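Local coordinates for BH1974 protein (Bacillus halodurans, PDB 3ON5) that probably acts, like other XdhC and CoxI family proteins, as an accessory factor in the maturation of molybdenum hydroxylases such as xanthine dehydrogenase, at residues A[37-42]-A[56-61]; A[195-200]-A[348-353]; A[289-294]-A[311-316]. All coordinates share one frame; numbering follows the deposited sequence.

Contact 1: A[37-42]-A[56-61]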
loop_
_atom_site.group_PDB
_atom_site.type_symbol
_atom_site.label_atom_id
_atom_site.label_comp_id
_atom_site.label_asym_id
_atom_site.label_seq_id
_atom_site.Cartn_x
_atom_site.Cartn_y
_atom_site.Cartn_z
ATOM N N VAL A 37 0.929 -20.598 -13.619
ATOM C CA VAL A 37 1.896 -21.691 -13.661
ATOM C C VAL A 37 1.973 -22.218 -12.242
ATOM O O VAL A 37 2.004 -21.455 -11.283
ATOM C CB VAL A 37 3.262 -21.311 -14.261
ATOM C CG1 VAL A 37 4.268 -22.446 -14.130
ATOM C CG2 VAL A 37 3.104 -20.921 -15.713
HETATM N N MSE A 38 1.882 -23.516 -12.115
HETATM C CA MSE A 38 1.915 -24.162 -10.834
HETATM C C MSE A 38 3.304 -24.715 -10.589
HETATM O O MSE A 38 3.823 -25.444 -11.442
HETATM C CB MSE A 38 0.866 -25.250 -10.817
HETATM C CG MSE A 38 0.591 -25.797 -9.462
HETATM SE SE MSE A 38 -0.493 -27.375 -9.714
HETATM C CE MSE A 38 -0.937 -27.542 -7.731
ATOM N N ALA A 39 3.924 -24.337 -9.439
ATOM C CA ALA A 39 5.239 -24.825 -9.018
ATOM C C ALA A 39 5.076 -25.840 -7.920
ATOM O O ALA A 39 4.364 -25.579 -6.962
ATOM C CB ALA A 39 6.124 -23.683 -8.557
ATOM N N THR A 40 5.695 -27.012 -8.071
ATOM C CA THR A 40 5.610 -28.087 -7.087
ATOM C C THR A 40 7.017 -28.596 -6.789
ATOM O O THR A 40 7.786 -28.868 -7.717
ATOM C CB THR A 40 4.680 -29.210 -7.597
ATOM O OG1 THR A 40 3.436 -28.647 -7.993
ATOM C CG2 THR A 40 4.424 -30.293 -6.561
ATOM N N ILE A 41 7.347 -28.722 -5.492
ATOM C CA ILE A 41 8.629 -29.288 -5.070
ATOM C C ILE A 41 8.492 -30.805 -5.194
ATOM O O ILE A 41 7.838 -31.430 -4.356
ATOM C CB ILE A 41 9.081 -28.833 -3.656
ATOM C CG1 ILE A 41 9.152 -27.316 -3.556
ATOM C CG2 ILE A 41 10.431 -29.421 -3.355
ATOM C CD1 ILE A 41 9.421 -26.840 -2.157
ATOM N N ILE A 42 9.065 -31.375 -6.265
ATOM C CA ILE A 42 8.960 -32.806 -6.562
ATOM C C ILE A 42 10.132 -33.580 -5.942
ATOM O O ILE A 42 10.073 -34.816 -5.912
ATOM C CB ILE A 42 8.866 -33.084 -8.080
ATOM C CG1 ILE A 42 10.117 -32.554 -8.842
ATOM C CG2 ILE A 42 7.545 -32.523 -8.628
ATOM C CD1 ILE A 42 10.180 -32.859 -10.305
HETATM N N MSE A 56 2.895 -23.856 -4.985
HETATM C CA MSE A 56 2.923 -22.427 -5.150
HETATM C C MSE A 56 2.363 -22.041 -6.514
HETATM O O MSE A 56 2.625 -22.744 -7.502
HETATM C CB MSE A 56 4.389 -22.009 -5.020
HETATM C CG MSE A 56 4.593 -20.573 -5.029
HETATM SE SE MSE A 56 6.472 -20.233 -5.008
HETATM C CE MSE A 56 6.141 -18.264 -4.953
ATOM N N LEU A 57 1.631 -20.923 -6.587
ATOM C CA LEU A 57 1.058 -20.460 -7.838
ATOM C C LEU A 57 1.719 -19.190 -8.329
ATOM O O LEU A 57 1.782 -18.212 -7.606
ATOM C CB LEU A 57 -0.445 -20.219 -7.681
ATOM C CG LEU A 57 -1.324 -21.462 -7.603
ATOM C CD1 LEU A 57 -2.725 -21.105 -7.133
ATOM C CD2 LEU A 57 -1.387 -22.190 -8.947
ATOM N N PHE A 58 2.197 -19.204 -9.568
ATOM C CA PHE A 58 2.734 -18.033 -10.254
ATOM C C PHE A 58 1.664 -17.539 -11.170
ATOM O O PHE A 58 1.154 -18.292 -12.000
ATOM C CB PHE A 58 4.047 -18.324 -10.994
ATOM C CG PHE A 58 5.200 -18.579 -10.054
ATOM C CD1 PHE A 58 5.960 -17.523 -9.557
ATOM C CD2 PHE A 58 5.503 -19.874 -9.634
ATOM C CE1 PHE A 58 6.977 -17.745 -8.643
ATOM C CE2 PHE A 58 6.535 -20.098 -8.729
ATOM C CZ PHE A 58 7.256 -19.024 -8.228
ATOM N N GLN A 59 1.251 -16.299 -10.949
ATOM C CA GLN A 59 0.153 -15.687 -11.677
ATOM C C GLN A 59 0.645 -14.543 -12.536
ATOM O O GLN A 59 1.704 -13.954 -12.256
ATOM C CB GLN A 59 -0.907 -15.189 -10.682
ATOM C CG GLN A 59 -1.376 -16.258 -9.708
ATOM C CD GLN A 59 -2.411 -15.754 -8.760
ATOM O OE1 GLN A 59 -3.432 -16.403 -8.541
ATOM N NE2 GLN A 59 -2.202 -14.565 -8.219
ATOM N N GLU A 60 -0.150 -14.221 -13.578
ATOM C CA GLU A 60 0.120 -13.144 -14.522
ATOM C C GLU A 60 0.091 -11.780 -13.821
ATOM O O GLU A 60 0.926 -10.933 -14.134
ATOM C CB GLU A 60 -0.890 -13.172 -15.672
ATOM C CG GLU A 60 -0.477 -12.210 -16.759
ATOM C CD GLU A 60 -1.326 -12.125 -18.002
ATOM O OE1 GLU A 60 -2.544 -12.399 -17.922
ATOM O OE2 GLU A 60 -0.791 -11.665 -19.033
ATOM N N ASP A 61 -0.826 -11.590 -12.851
ATOM C CA ASP A 61 -0.994 -10.335 -12.105
ATOM C C ASP A 61 0.250 -9.999 -11.188
ATOM O O ASP A 61 0.242 -8.976 -10.482
ATOM C CB ASP A 61 -2.280 -10.393 -11.250
ATOM C CG ASP A 61 -2.321 -11.401 -10.130
ATOM O OD1 ASP A 61 -1.298 -12.063 -9.894
ATOM O OD2 ASP A 61 -3.373 -11.503 -9.462
#

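Contact 2: A[195-200]-A[348-353]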
loop_
_atom_site.group_PDB
_atom_site.type_symbol
_atom_site.label_atom_id
_atom_site.label_comp_id
_atom_site.label_asym_id
_atom_site.label_seq_id
_atom_site.Cartn_x
_atom_site.Cartn_y
_atom_site.Cartn_z
ATOM N N ILE A 195 -1.285 -36.614 -2.277
ATOM C CA ILE A 195 -2.676 -36.845 -1.915
ATOM C C ILE A 195 -3.317 -35.536 -1.574
ATOM O O ILE A 195 -2.858 -34.811 -0.685
ATOM C CB ILE A 195 -2.847 -37.865 -0.761
ATOM C CG1 ILE A 195 -2.117 -39.192 -1.087
ATOM C CG2 ILE A 195 -4.345 -38.091 -0.447
ATOM C CD1 ILE A 195 -2.099 -40.208 -0.019
ATOM N N TYR A 196 -4.398 -35.246 -2.284
ATOM C CA TYR A 196 -5.208 -34.077 -2.036
ATOM C C TYR A 196 -6.249 -34.472 -1.049
ATOM O O TYR A 196 -7.076 -35.316 -1.383
ATOM C CB TYR A 196 -5.809 -33.539 -3.334
ATOM C CG TYR A 196 -4.810 -32.892 -4.264
ATOM C CD1 TYR A 196 -4.459 -31.544 -4.123
ATOM C CD2 TYR A 196 -4.275 -33.596 -5.340
ATOM C CE1 TYR A 196 -3.582 -30.924 -5.016
ATOM C CE2 TYR A 196 -3.391 -32.988 -6.236
ATOM C CZ TYR A 196 -3.044 -31.654 -6.068
ATOM O OH TYR A 196 -2.194 -31.071 -6.974
ATOM N N SER A 197 -6.162 -33.996 0.203
ATOM C CA SER A 197 -7.209 -34.405 1.160
ATOM C C SER A 197 -8.040 -33.222 1.638
ATOM O O SER A 197 -7.570 -32.084 1.576
ATOM C CB SER A 197 -6.616 -35.115 2.369
ATOM O OG SER A 197 -6.352 -36.484 2.102
ATOM N N PRO A 198 -9.283 -33.435 2.137
ATOM C CA PRO A 198 -10.044 -32.287 2.668
ATOM C C PRO A 198 -9.467 -31.831 4.020
ATOM O O PRO A 198 -8.608 -32.500 4.611
ATOM C CB PRO A 198 -11.478 -32.832 2.801
ATOM C CG PRO A 198 -11.457 -34.227 2.216
ATOM C CD PRO A 198 -10.040 -34.692 2.302
ATOM N N LYS A 199 -9.917 -30.678 4.498
ATOM C CA LYS A 199 -9.455 -30.127 5.771
ATOM C C LYS A 199 -9.738 -31.057 6.975
ATOM O O LYS A 199 -10.772 -31.719 7.046
ATOM C CB LYS A 199 -10.128 -28.766 6.035
ATOM C CG LYS A 199 -9.561 -27.627 5.237
ATOM C CD LYS A 199 -10.225 -26.342 5.630
ATOM C CE LYS A 199 -9.569 -25.147 4.992
ATOM N NZ LYS A 199 -10.236 -23.889 5.419
ATOM N N GLU A 200 -8.824 -31.065 7.923
ATOM C CA GLU A 200 -8.985 -31.746 9.196
ATOM C C GLU A 200 -10.059 -31.018 9.973
ATOM O O GLU A 200 -10.140 -29.787 9.895
ATOM C CB GLU A 200 -7.655 -31.801 9.973
ATOM C CG GLU A 200 -6.541 -32.593 9.292
ATOM C CD GLU A 200 -6.766 -34.077 9.036
ATOM O OE1 GLU A 200 -7.697 -34.670 9.627
ATOM O OE2 GLU A 200 -5.964 -34.660 8.272
ATOM N N SER A 348 -0.755 -43.590 7.347
ATOM C CA SER A 348 -2.165 -43.534 7.746
ATOM C C SER A 348 -2.979 -42.765 6.663
ATOM O O SER A 348 -3.975 -42.099 6.974
ATOM C CB SER A 348 -2.301 -42.887 9.125
ATOM N N SER A 349 -2.538 -42.881 5.381
ATOM C CA SER A 349 -3.167 -42.245 4.216
ATOM C C SER A 349 -4.496 -42.948 3.866
ATOM O O SER A 349 -4.638 -44.140 4.172
ATOM C CB SER A 349 -2.224 -42.254 3.011
ATOM O OG SER A 349 -2.087 -43.523 2.394
ATOM N N PRO A 350 -5.481 -42.254 3.230
ATOM C CA PRO A 350 -6.742 -42.944 2.885
ATOM C C PRO A 350 -6.586 -43.879 1.681
ATOM O O PRO A 350 -7.498 -44.648 1.412
ATOM C CB PRO A 350 -7.723 -41.806 2.568
ATOM C CG PRO A 350 -6.940 -40.524 2.671
ATOM C CD PRO A 350 -5.489 -40.846 2.774
ATOM N N PHE A 351 -5.442 -43.816 0.967
ATOM C CA PHE A 351 -5.141 -44.637 -0.210
ATOM C C PHE A 351 -4.073 -45.699 0.131
ATOM O O PHE A 351 -3.373 -46.198 -0.754
ATOM C CB PHE A 351 -4.681 -43.749 -1.386
ATOM C CG PHE A 351 -5.739 -42.787 -1.875
ATOM C CD1 PHE A 351 -6.695 -43.191 -2.799
ATOM C CD2 PHE A 351 -5.789 -41.485 -1.400
ATOM C CE1 PHE A 351 -7.684 -42.311 -3.233
ATOM C CE2 PHE A 351 -6.780 -40.606 -1.836
ATOM C CZ PHE A 351 -7.719 -41.025 -2.750
ATOM N N SER A 352 -3.975 -46.058 1.420
ATOM C CA SER A 352 -3.050 -47.073 1.924
ATOM C C SER A 352 -3.520 -48.450 1.519
ATOM O O SER A 352 -2.696 -49.305 1.176
ATOM C CB SER A 352 -2.933 -46.976 3.443
ATOM O OG SER A 352 -4.212 -47.059 4.054
ATOM N N TYR A 353 -4.869 -48.641 1.519
ATOM C CA TYR A 353 -5.597 -49.879 1.184
ATOM C C TYR A 353 -5.269 -50.361 -0.242
ATOM O O TYR A 353 -5.422 -51.542 -0.554
ATOM C CB TYR A 353 -7.123 -49.653 1.322
ATOM C CG TYR A 353 -7.768 -48.870 0.195
ATOM C CD1 TYR A 353 -7.651 -47.484 0.123
ATOM C CD2 TYR A 353 -8.546 -49.507 -0.768
ATOM C CE1 TYR A 353 -8.254 -46.759 -0.906
ATOM C CE2 TYR A 353 -9.156 -48.792 -1.798
ATOM C CZ TYR A 353 -9.007 -47.417 -1.862
ATOM O OH TYR A 353 -9.607 -46.712 -2.874
#

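Contact 3: A[289-294]-A[311-316]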
loop_
_atom_site.group_PDB
_atom_site.type_symbol
_atom_site.label_atom_id
_atom_site.label_comp_id
_atom_site.label_asym_id
_atom_site.label_seq_id
_atom_site.Cartn_x
_atom_site.Cartn_y
_atom_site.Cartn_z
ATOM N N ARG A 289 -9.477 -39.509 16.929
ATOM C CA ARG A 289 -8.132 -39.011 16.687
ATOM C C ARG A 289 -7.606 -38.275 17.922
ATOM O O ARG A 289 -6.475 -38.517 18.350
ATOM C CB ARG A 289 -8.183 -38.072 15.464
ATOM C CG ARG A 289 -6.861 -37.535 14.957
ATOM C CD ARG A 289 -6.058 -38.522 14.133
ATOM N NE ARG A 289 -4.857 -37.903 13.569
ATOM C CZ ARG A 289 -4.825 -37.261 12.404
ATOM N NH1 ARG A 289 -5.930 -37.137 11.674
ATOM N NH2 ARG A 289 -3.693 -36.727 11.965
ATOM N N TYR A 290 -8.466 -37.418 18.523
ATOM C CA TYR A 290 -8.116 -36.549 19.642
ATOM C C TYR A 290 -9.332 -36.074 20.456
ATOM O O TYR A 290 -10.327 -35.679 19.848
ATOM C CB TYR A 290 -7.419 -35.319 19.018
ATOM C CG TYR A 290 -7.070 -34.199 19.961
ATOM C CD1 TYR A 290 -5.854 -34.181 20.628
ATOM C CD2 TYR A 290 -7.919 -33.109 20.123
ATOM C CE1 TYR A 290 -5.507 -33.130 21.468
ATOM C CE2 TYR A 290 -7.597 -32.065 20.984
ATOM C CZ TYR A 290 -6.382 -32.074 21.641
ATOM O OH TYR A 290 -6.039 -31.041 22.470
ATOM N N ILE A 291 -9.221 -36.054 21.818
ATOM C CA ILE A 291 -10.205 -35.505 22.773
ATOM C C ILE A 291 -9.431 -34.667 23.775
ATOM O O ILE A 291 -8.611 -35.193 24.528
ATOM C CB ILE A 291 -11.139 -36.522 23.495
ATOM C CG1 ILE A 291 -11.867 -37.464 22.519
ATOM C CG2 ILE A 291 -12.133 -35.785 24.429
ATOM C CD1 ILE A 291 -12.524 -38.651 23.219
ATOM N N GLY A 292 -9.656 -33.368 23.730
ATOM C CA GLY A 292 -8.989 -32.436 24.623
ATOM C C GLY A 292 -10.012 -31.796 25.529
ATOM O O GLY A 292 -11.030 -31.292 25.040
ATOM N N ILE A 293 -9.779 -31.856 26.860
ATOM C CA ILE A 293 -10.718 -31.273 27.811
ATOM C C ILE A 293 -9.996 -30.200 28.615
ATOM O O ILE A 293 -8.971 -30.469 29.248
ATOM C CB ILE A 293 -11.398 -32.316 28.741
ATOM C CG1 ILE A 293 -11.849 -33.552 27.966
ATOM C CG2 ILE A 293 -12.561 -31.664 29.526
ATOM C CD1 ILE A 293 -12.389 -34.635 28.828
ATOM N N LEU A 294 -10.555 -28.987 28.582
ATOM C CA LEU A 294 -10.067 -27.827 29.296
ATOM C C LEU A 294 -10.342 -27.998 30.789
ATOM O O LEU A 294 -11.498 -28.155 31.202
ATOM C CB LEU A 294 -10.753 -26.580 28.732
ATOM C CG LEU A 294 -10.118 -25.234 29.071
ATOM C CD1 LEU A 294 -8.870 -24.997 28.246
ATOM C CD2 LEU A 294 -11.064 -24.127 28.755
ATOM N N ASP A 311 -8.515 -43.636 24.486
ATOM C CA ASP A 311 -7.128 -43.799 24.050
ATOM C C ASP A 311 -6.431 -42.459 23.802
ATOM O O ASP A 311 -5.275 -42.318 24.211
ATOM C CB ASP A 311 -7.072 -44.638 22.766
ATOM C CG ASP A 311 -7.718 -46.000 22.903
ATOM O OD1 ASP A 311 -7.404 -46.715 23.894
ATOM O OD2 ASP A 311 -8.521 -46.367 22.010
ATOM N N HIS A 312 -7.118 -41.480 23.155
ATOM C CA HIS A 312 -6.464 -40.225 22.812
ATOM C C HIS A 312 -7.073 -39.042 23.579
ATOM O O HIS A 312 -7.442 -38.016 22.998
ATOM C CB HIS A 312 -6.532 -39.995 21.298
ATOM C CG HIS A 312 -5.972 -41.153 20.530
ATOM N ND1 HIS A 312 -6.795 -42.131 20.005
ATOM C CD2 HIS A 312 -4.683 -41.518 20.330
ATOM C CE1 HIS A 312 -5.991 -43.025 19.450
ATOM N NE2 HIS A 312 -4.711 -42.703 19.625
ATOM N N LEU A 313 -7.082 -39.168 24.902
ATOM C CA LEU A 313 -7.541 -38.130 25.803
ATOM C C LEU A 313 -6.358 -37.264 26.224
ATOM O O LEU A 313 -5.298 -37.793 26.566
ATOM C CB LEU A 313 -8.241 -38.742 27.018
ATOM C CG LEU A 313 -8.818 -37.754 28.032
ATOM C CD1 LEU A 313 -9.903 -36.888 27.403
ATOM C CD2 LEU A 313 -9.291 -38.458 29.281
ATOM N N TYR A 314 -6.531 -35.937 26.170
ATOM C CA TYR A 314 -5.512 -34.960 26.526
ATOM C C TYR A 314 -6.092 -33.994 27.539
ATOM O O TYR A 314 -6.921 -33.145 27.208
ATOM C CB TYR A 314 -4.992 -34.231 25.272
ATOM C CG TYR A 314 -4.229 -35.123 24.319
ATOM C CD1 TYR A 314 -4.896 -35.938 23.406
ATOM C CD2 TYR A 314 -2.840 -35.120 24.292
ATOM C CE1 TYR A 314 -4.197 -36.767 22.528
ATOM C CE2 TYR A 314 -2.129 -35.944 23.418
ATOM C CZ TYR A 314 -2.811 -36.776 22.547
ATOM O OH TYR A 314 -2.106 -37.602 21.705
ATOM N N SER A 315 -5.727 -34.199 28.799
ATOM C CA SER A 315 -6.131 -33.327 29.896
ATOM C C SER A 315 -4.976 -33.273 30.891
ATOM O O SER A 315 -4.542 -34.333 31.345
ATOM C CB SER A 315 -7.441 -33.761 30.548
ATOM O OG SER A 315 -7.998 -32.698 31.309
ATOM N N PRO A 316 -4.376 -32.073 31.132
ATOM C CA PRO A 316 -4.790 -30.737 30.649
ATOM C C PRO A 316 -4.531 -30.599 29.152
ATOM O O PRO A 316 -3.638 -31.250 28.585
ATOM C CB PRO A 316 -3.934 -29.771 31.489
ATOM C CG PRO A 316 -3.436 -30.587 32.643
ATOM C CD PRO A 316 -3.244 -31.952 32.064
#

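Contact 1: A[37-42]-A[56-61]
Val37 N donates to Phe58 O at 2.8 Å, in the carbonyl plane and nearly straight at 167°. Phe58 N returns the bond to Val37 O, so the two residues form an antiparallel hydrogen-bonded pair. This is the beta hairpin of strands 36-46 and 55-59, within a five-stranded antiparallel sheet; both segments belong to the XdhC and CoxI family region. Two residues on, Ala39 N reaches Met56 O at 2.8 Å. The return bond from Met56 N to Ala39 O is weak, bent to 132°. Between these pairs, Met38 and Leu57 form a non-hydrogen-bonded pair.

Side chains alternate between the two faces of the sheet. On one face, the selenomethionine Met38 extends its chain at an angle across Leu57, and Met38 CG lies 4.1 Å from Leu57 CD2. Val37, Ala39, Met56 and Phe58 start on the other face, which helix 73-87 covers: its Leu77, Thr78 and Ala81 touch Phe58. With CG anti to the carbonyl carbon (chi1 -69°), the Phe58 ring leans toward Ala39 and turns its edge to it. Ala39 CB lies in the plane of the Phe58 ring, 3.6 Å from Phe58 CE2.

Contact 2: A[195-200]-A[348-353]
Ile195 and Ser349 have their CA atoms 8.2 Å apart, too far for sheet pairing, so side chains must bridge the two backbones. Ile195 is the last residue but one of strand 191-196, an outer strand of the four-stranded antiparallel sheet in the central domain. Its partner is the type I beta turn Ser349-Ser352, in the loop after helix 326-343.

Ile195 points toward the turn and makes most of the contact. Its two branches divide the work. CG2 stands anti to the backbone N and comes to the edge of the Phe351 ring, 3.8 Å from Phe351 CE2. CD1, at the end of the extended other branch (chi2 175°), rests on the serine, with Ile195 CD1 3.7 Å from Ser349 CB. Pro350 is a looser neighbour. Its ring brings CG to 4.1 Å from Ser197 OG, a hydroxyl that is hydrogen-bonded to Ser142 OG. Ser142 also touches Pro350 and Phe351, and Lys141 touches Phe351, so the loop beside strand 143-149 shares the packing.

The join between the two segments is therefore apolar. Within the turn, Ser352 OG donates to Ser349 O at 3.0 Å, tilted 21° from the carbonyl plane.

Contact 3: A[289-294]-A[311-316]
The Tyr290 and Tyr314 rings lie near parallel but slid apart, beside each other on one face of the parallel sheet. The planes lie 29° apart and the centroids 5.0 Å apart, an offset arrangement with little overlap. The touch is made by one side of each ring, with Tyr290 CD1 3.4 Å from Tyr314 CD1. The strands 290-293 and 313-314 are neighbours in a beta-alpha-beta unit of the Rossmann domain, with helix 297-304 between them in sequence.

Gly292 supplies the hollow on the tyrosine face. It has no side chain, and Tyr290 OH lies over it, bonded to Gln336 OE1. Helix 326-343 packs over both tyrosines through Leu340. On the other face Leu313 is the bump. With CG anti to its backbone N (chi1 -178°), it sends CD1 between the two isoleucines, 3.9 Å from Ile291 CG2 and 3.6 Å from Ile293 CD1. Thr300 of helix 297-304 touches both Ile293 and Leu313. At the start of the pairing, His312 CB sits against Arg289 O.

Replacing Tyr314 with an alanine would probably open a gap beside Tyr290 and under Leu340, and leave the Tyr290 ring without its aromatic neighbour.

Three backbone bonds tie the strands: Ile291 N to His312 O at 2.9 Å, Tyr314 N to Ile291 O at 2.8 Å, and Ile293 N to Tyr314 O at 3.2 Å. Ile291 thus bonds to both sides of Leu313, as parallel strands do. The chemistry implies a join whose register is set by the backbone, while apolar and aromatic side chains fill both faces.

Contact 2 lies between the other two along the chain's length, on a bent path, its centre about 23 Å from each of theirs. Contacts 1 and 3 lie on opposite sides of the chain's centre, with centres about 39 Å apart and nearest atoms about 21 Å. Each touches a different sheet: five-stranded antiparallel, four-stranded antiparallel, and parallel Rossmann. Contact 1 comes first in sequence. Contact 3 falls between the two segments of contact 2, so the chain passes through the Rossmann domain and returns to the central sheet. Met38 CE meets Tyr196 OH at 3.8 Å, and Glu200 OE1 lies 3.7 Å from Arg289 NH1. Contact 2 thus sits at the junction, touching both the first sheet and the Rossmann domain.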